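Local coordinates for protein beta-1,4-galactanase (Humicola insolens, PDB 1HJQ) that hydrolyses (1->4)-beta-D-galactosidic linkages in type I arabinogalactans, as a family 53 glycoside hydrolase built on a beta/alpha barrel, at residues A[41-46]-A[127-132]; A[64-69]-A[123-128]. All coordinates share one frame; numbering follows the deposited sequence.

Interaction 1 of 2, residues A[41-46]-A[127-132]; sequences VNMVRQ and VDIVSI
Met43, at the start of strand 43-48, reaches Asp128 and Ile129, which stand at the entrance to strand 129-132, and its thioether is the part of segment 41-46 that makes the contact. It is a worked example of how the interior of a beta/alpha barrel is filled: the two strands are not neighbours in the sheet, since strand 75-80 runs between them, and the nearest CA atoms, those of Met43 and Asp128, are still 8.9 Å apart, so only side chains bridge the gap. The Met43 chain leaves the backbone extended, with CG anti to the backbone N (chi1 178°), and bends at chi3 (-70°), which carries its methyl back toward the loop. Its sulfur and methyl then serve different partners. SD lies 4.0 Å from CD1 of Ile129, the two side chains meeting at about a right angle, while CE rests 3.7 Å from CB of Asp128. The Asp128 carboxylate is next to that methyl, with OD2 4.1 Å from Met43 CE, but its polar partner is the backbone N of Leu76 on the intervening strand. Ile129 also packs on Tyr77 and Met176, from the strands flanking its own. Further along, Arg45 turns its end into the barrel beyond Met43, where it forms salt bridges with Asp8 and with Glu245, probably the nucleophile; its NH2 stays 5.5 Å from OG of Ser131. Apolar groups thus make this contact at the bottom of the barrel, with one carboxylate at its edge, while the charged Arg45 level lies above, nearer the catalytic end. Chemically, the contact across the segments is purely van der Waals, a flexible thioether fitted against an isoleucine methyl and the aliphatic carbon of an aspartate whose carboxylate is held by a backbone N-H.

Interaction 2 of 2, residues A[64-69]-A[123-128]; sequences QLARRA and AGIQVD
Helix 59-71 runs past the irregular segment 123-128 with no regular pairing, and the two backbones come nearest at Arg67 and Ile125, whose CA atoms are 6.5 Å apart. Ile125 does most of the touching, and it does so with both arms of its fork. Its chi1 of -57° sets CG1 beside the backbone N and leaves CG2 anti to it, and that methyl meets CB of Ala66 at 3.5 Å, methyl against methyl. The longer arm ends in CD1, which lies against the helix backbone itself, 3.5 Å from CA of Arg67 and 3.9 Å from its CB. Arg67 adds a looser, outer layer: its chain bends at chi3 (-73°) and brings NH2 to 4.2 Å from CB of Ala123, the methyl sitting at the edge of the guanidinium, near its plane. This arginine also touches a neighbour in the crystal, so its pose may owe something to the lattice. Gly124, with its positive phi, closes helix 102-123 in a Schellman motif and redirects the chain toward Ile125, and its carbonyl O accepts a hydrogen bond from Lys70 NZ of the facing helix. Beneath, Ala66 and Ile125 both rest on Leu76 of strand 75-80, so the pair covers one outer side chain of the sheet. The arrangement belongs to the outer layer of a (beta/alpha)8 TIM barrel, where one helix packs against the end of the next and the turn that leads into the following strand.

How the interactions relate
From the N terminus, strand 43-48 passes into helix 59-71, strand 75-80, helix 102-123 and then strand 129-132, two successive beta-alpha steps of the barrel. Interaction 2 closes the inner loop, from helix 59-71 to the turn at 123-128, and nests within the wider loop closed by interaction 1; both end on the same piece of chain and share Val127 and Asp128. Interaction 1 bridges strand 75-80 on the inside of the barrel, while interaction 2 ties helix 59-71, in the outer layer, to the turn between helix 102-123 and strand 129-132. Direct packing also links the two: Val44 on Ala69, and Gln46 against Leu65 and Ala66, bind the outer face of strand 43-48 to the helix.

Interaction 1 of 2, residues A[41-46]-A[127-132]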
loop_
_atom_site.group_PDB
_atom_site.type_symbol
_atom_site.label_atom_id
_atom_site.label_comp_id
_atom_site.label_asym_id
_atom_site.label_seq_id
_atom_site.Cartn_x
_atom_site.Cartn_y
_atom_site.Cartn_z
ATOM N N VAL A 41 -1.750 -14.749 5.989
ATOM C CA VAL A 41 -1.975 -13.310 5.900
ATOM C C VAL A 41 -2.698 -12.849 7.157
ATOM O O VAL A 41 -3.626 -13.513 7.605
ATOM C CB VAL A 41 -2.842 -12.959 4.667
ATOM C CG1 VAL A 41 -3.225 -11.473 4.692
ATOM C CG2 VAL A 41 -2.081 -13.296 3.387
ATOM N N ASN A 42 -2.273 -11.729 7.738
ATOM C CA ASN A 42 -2.940 -11.219 8.945
ATOM C C ASN A 42 -3.458 -9.797 8.764
ATOM O O ASN A 42 -3.879 -9.154 9.725
ATOM C CB ASN A 42 -2.017 -11.280 10.182
ATOM C CG ASN A 42 -0.775 -10.395 10.056
ATOM O OD1 ASN A 42 -0.657 -9.579 9.139
ATOM N ND2 ASN A 42 0.157 -10.554 10.997
ATOM N N MET A 43 -3.431 -9.312 7.527
ATOM C CA MET A 43 -3.895 -7.960 7.237
ATOM C C MET A 43 -4.049 -7.701 5.748
ATOM O O MET A 43 -3.258 -8.174 4.941
ATOM C CB MET A 43 -2.930 -6.926 7.827
ATOM C CG MET A 43 -3.317 -5.480 7.529
ATOM S SD MET A 43 -2.350 -4.279 8.473
ATOM C CE MET A 43 -3.001 -4.567 10.137
ATOM N N VAL A 44 -5.082 -6.951 5.389
ATOM C CA VAL A 44 -5.305 -6.615 3.996
ATOM C C VAL A 44 -5.194 -5.103 3.812
ATOM O O VAL A 44 -5.518 -4.325 4.713
ATOM C CB VAL A 44 -6.694 -7.092 3.507
ATOM C CG1 VAL A 44 -6.729 -8.605 3.455
ATOM C CG2 VAL A 44 -7.787 -6.576 4.425
ATOM N N ARG A 45 -4.705 -4.700 2.644
ATOM C CA ARG A 45 -4.553 -3.293 2.301
ATOM C C ARG A 45 -5.659 -2.987 1.299
ATOM O O ARG A 45 -5.872 -3.748 0.360
ATOM C CB ARG A 45 -3.175 -3.070 1.677
ATOM C CG ARG A 45 -2.860 -1.649 1.228
ATOM C CD ARG A 45 -1.424 -1.596 0.740
ATOM N NE ARG A 45 -1.015 -0.288 0.241
ATOM C CZ ARG A 45 -0.991 0.055 -1.043
ATOM N NH1 ARG A 45 -1.356 -0.808 -1.980
ATOM N NH2 ARG A 45 -0.586 1.265 -1.392
ATOM N N GLN A 46 -6.380 -1.893 1.506
ATOM C CA GLN A 46 -7.466 -1.532 0.600
ATOM C C GLN A 46 -7.330 -0.086 0.134
ATOM O O GLN A 46 -7.163 0.821 0.946
ATOM C CB GLN A 46 -8.825 -1.731 1.293
ATOM C CG GLN A 46 -9.099 -3.169 1.782
ATOM C CD GLN A 46 -10.505 -3.337 2.354
ATOM O OE1 GLN A 46 -10.893 -4.425 2.771
ATOM N NE2 GLN A 46 -11.271 -2.250 2.374
ATOM N N VAL A 127 -9.820 0.196 11.947
ATOM C CA VAL A 127 -8.785 0.503 10.970
ATOM C C VAL A 127 -7.474 0.459 11.745
ATOM O O VAL A 127 -7.317 1.163 12.738
ATOM C CB VAL A 127 -8.967 1.921 10.377
ATOM C CG1 VAL A 127 -7.920 2.174 9.311
ATOM C CG2 VAL A 127 -10.361 2.075 9.800
ATOM N N ASP A 128 -6.533 -0.360 11.292
ATOM C CA ASP A 128 -5.250 -0.501 11.972
ATOM C C ASP A 128 -4.137 0.387 11.429
ATOM O O ASP A 128 -3.302 0.879 12.193
ATOM C CB ASP A 128 -4.844 -1.965 11.940
ATOM C CG ASP A 128 -5.857 -2.842 12.635
ATOM O OD1 ASP A 128 -5.971 -2.719 13.872
ATOM O OD2 ASP A 128 -6.557 -3.628 11.957
ATOM N N ILE A 129 -4.121 0.581 10.114
ATOM C CA ILE A 129 -3.137 1.448 9.479
ATOM C C ILE A 129 -3.852 2.302 8.441
ATOM O O ILE A 129 -4.772 1.829 7.771
ATOM C CB ILE A 129 -2.044 0.660 8.746
ATOM C CG1 ILE A 129 -1.222 -0.157 9.736
ATOM C CG2 ILE A 129 -1.136 1.618 7.999
ATOM C CD1 ILE A 129 -0.169 -1.009 9.066
ATOM N N VAL A 130 -3.430 3.557 8.318
ATOM C CA VAL A 130 -4.004 4.481 7.346
ATOM C C VAL A 130 -2.879 5.262 6.686
ATOM O O VAL A 130 -2.096 5.922 7.370
ATOM C CB VAL A 130 -4.935 5.532 7.997
ATOM C CG1 VAL A 130 -5.636 6.338 6.917
ATOM C CG2 VAL A 130 -5.948 4.863 8.886
ATOM N N SER A 131 -2.779 5.181 5.366
ATOM C CA SER A 131 -1.757 5.955 4.679
ATOM C C SER A 131 -2.482 7.175 4.141
ATOM O O SER A 131 -3.497 7.054 3.458
ATOM C CB SER A 131 -1.110 5.168 3.526
ATOM O OG SER A 131 -1.969 5.060 2.408
ATOM N N ILE A 132 -1.988 8.354 4.491
ATOM C CA ILE A 132 -2.606 9.568 4.015
ATOM C C ILE A 132 -2.003 9.902 2.653
ATOM O O ILE A 132 -1.183 10.807 2.511
ATOM C CB ILE A 132 -2.388 10.710 5.017
ATOM C CG1 ILE A 132 -0.939 10.703 5.512
ATOM C CG2 ILE A 132 -3.338 10.545 6.193
ATOM C CD1 ILE A 132 -0.612 11.839 6.455
#

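Interaction 2 of 2, residues A[64-69]-A[123-128]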
loop_
_atom_site.group_PDB
_atom_site.type_symbol
_atom_site.label_atom_id
_atom_site.label_comp_id
_atom_site.label_asym_id
_atom_site.label_seq_id
_atom_site.Cartn_x
_atom_site.Cartn_y
_atom_site.Cartn_z
ATOM N N GLN A 64 -17.648 -2.762 2.708
ATOM C CA GLN A 64 -18.087 -4.139 2.505
ATOM C C GLN A 64 -16.858 -5.039 2.619
ATOM O O GLN A 64 -16.919 -6.118 3.212
ATOM C CB GLN A 64 -18.734 -4.304 1.128
ATOM C CG GLN A 64 -19.967 -5.202 1.139
ATOM C CD GLN A 64 -20.622 -5.316 -0.228
ATOM O OE1 GLN A 64 -20.932 -4.303 -0.870
ATOM N NE2 GLN A 64 -20.840 -6.550 -0.683
ATOM N N LEU A 65 -15.739 -4.579 2.064
ATOM C CA LEU A 65 -14.491 -5.333 2.115
ATOM C C LEU A 65 -13.969 -5.472 3.534
ATOM O O LEU A 65 -13.626 -6.566 3.980
ATOM C CB LEU A 65 -13.420 -4.660 1.261
ATOM C CG LEU A 65 -13.490 -4.949 -0.233
ATOM C CD1 LEU A 65 -12.289 -4.340 -0.947
ATOM C CD2 LEU A 65 -13.509 -6.447 -0.424
ATOM N N ALA A 66 -13.899 -4.350 4.235
ATOM C CA ALA A 66 -13.416 -4.341 5.609
ATOM C C ALA A 66 -14.196 -5.345 6.449
ATOM O O ALA A 66 -13.619 -6.236 7.071
ATOM C CB ALA A 66 -13.553 -2.946 6.194
ATOM N N ARG A 67 -15.513 -5.201 6.454
ATOM C CA ARG A 67 -16.363 -6.084 7.222
ATOM C C ARG A 67 -15.995 -7.533 6.911
ATOM O O ARG A 67 -15.840 -8.349 7.819
ATOM C CB ARG A 67 -17.825 -5.795 6.891
ATOM C CG ARG A 67 -18.820 -6.360 7.876
ATOM C CD ARG A 67 -20.205 -5.828 7.575
ATOM N NE ARG A 67 -20.351 -4.420 7.941
ATOM C CZ ARG A 67 -21.164 -3.570 7.320
ATOM N NH1 ARG A 67 -21.898 -3.986 6.295
ATOM N NH2 ARG A 67 -21.253 -2.310 7.723
ATOM N N ARG A 68 -15.831 -7.849 5.634
ATOM C CA ARG A 68 -15.461 -9.207 5.242
ATOM C C ARG A 68 -14.076 -9.572 5.767
ATOM O O ARG A 68 -13.880 -10.644 6.325
ATOM C CB ARG A 68 -15.485 -9.353 3.714
ATOM C CG ARG A 68 -16.883 -9.507 3.126
ATOM C CD ARG A 68 -16.861 -9.554 1.600
ATOM N NE ARG A 68 -15.998 -10.618 1.092
ATOM C CZ ARG A 68 -15.874 -10.926 -0.195
ATOM N NH1 ARG A 68 -16.562 -10.248 -1.106
ATOM N NH2 ARG A 68 -15.062 -11.911 -0.569
ATOM N N ALA A 69 -13.116 -8.674 5.580
ATOM C CA ALA A 69 -11.750 -8.906 6.035
ATOM C C ALA A 69 -11.710 -9.198 7.534
ATOM O O ALA A 69 -10.960 -10.064 7.991
ATOM C CB ALA A 69 -10.894 -7.694 5.718
ATOM N N ALA A 123 -19.341 2.051 11.698
ATOM C CA ALA A 123 -19.670 0.737 11.173
ATOM C C ALA A 123 -19.139 -0.355 12.087
ATOM O O ALA A 123 -19.453 -1.526 11.905
ATOM C CB ALA A 123 -19.095 0.578 9.793
ATOM N N GLY A 124 -18.334 0.034 13.071
ATOM C CA GLY A 124 -17.774 -0.933 13.998
ATOM C C GLY A 124 -16.571 -1.669 13.434
ATOM O O GLY A 124 -16.203 -2.745 13.914
ATOM N N ILE A 125 -15.967 -1.085 12.402
ATOM C CA ILE A 125 -14.794 -1.653 11.745
ATOM C C ILE A 125 -13.550 -0.992 12.331
ATOM O O ILE A 125 -13.496 0.226 12.456
ATOM C CB ILE A 125 -14.797 -1.351 10.224
ATOM C CG1 ILE A 125 -16.083 -1.874 9.566
ATOM C CG2 ILE A 125 -13.546 -1.938 9.581
ATOM C CD1 ILE A 125 -16.189 -3.371 9.502
ATOM N N GLN A 126 -12.548 -1.780 12.692
ATOM C CA GLN A 126 -11.334 -1.195 13.232
ATOM C C GLN A 126 -10.276 -1.040 12.144
ATOM O O GLN A 126 -9.896 -2.017 11.495
ATOM C CB GLN A 126 -10.773 -2.050 14.369
ATOM C CG GLN A 126 -9.464 -1.520 14.958
ATOM C CD GLN A 126 -9.574 -0.078 15.459
ATOM O OE1 GLN A 126 -10.410 0.237 16.317
ATOM N NE2 GLN A 126 -8.725 0.802 14.927
ATOM N N VAL A 127 -9.820 0.196 11.947
ATOM C CA VAL A 127 -8.785 0.503 10.970
ATOM C C VAL A 127 -7.474 0.459 11.745
ATOM O O VAL A 127 -7.317 1.163 12.738
ATOM C CB VAL A 127 -8.967 1.921 10.377
ATOM C CG1 VAL A 127 -7.920 2.174 9.311
ATOM C CG2 VAL A 127 -10.361 2.075 9.800
ATOM N N ASP A 128 -6.533 -0.360 11.292
ATOM C CA ASP A 128 -5.250 -0.501 11.972
ATOM C C ASP A 128 -4.137 0.387 11.429
ATOM O O ASP A 128 -3.302 0.879 12.193
ATOM C CB ASP A 128 -4.844 -1.965 11.940
ATOM C CG ASP A 128 -5.857 -2.842 12.635
ATOM O OD1 ASP A 128 -5.971 -2.719 13.872
ATOM O OD2 ASP A 128 -6.557 -3.628 11.957
#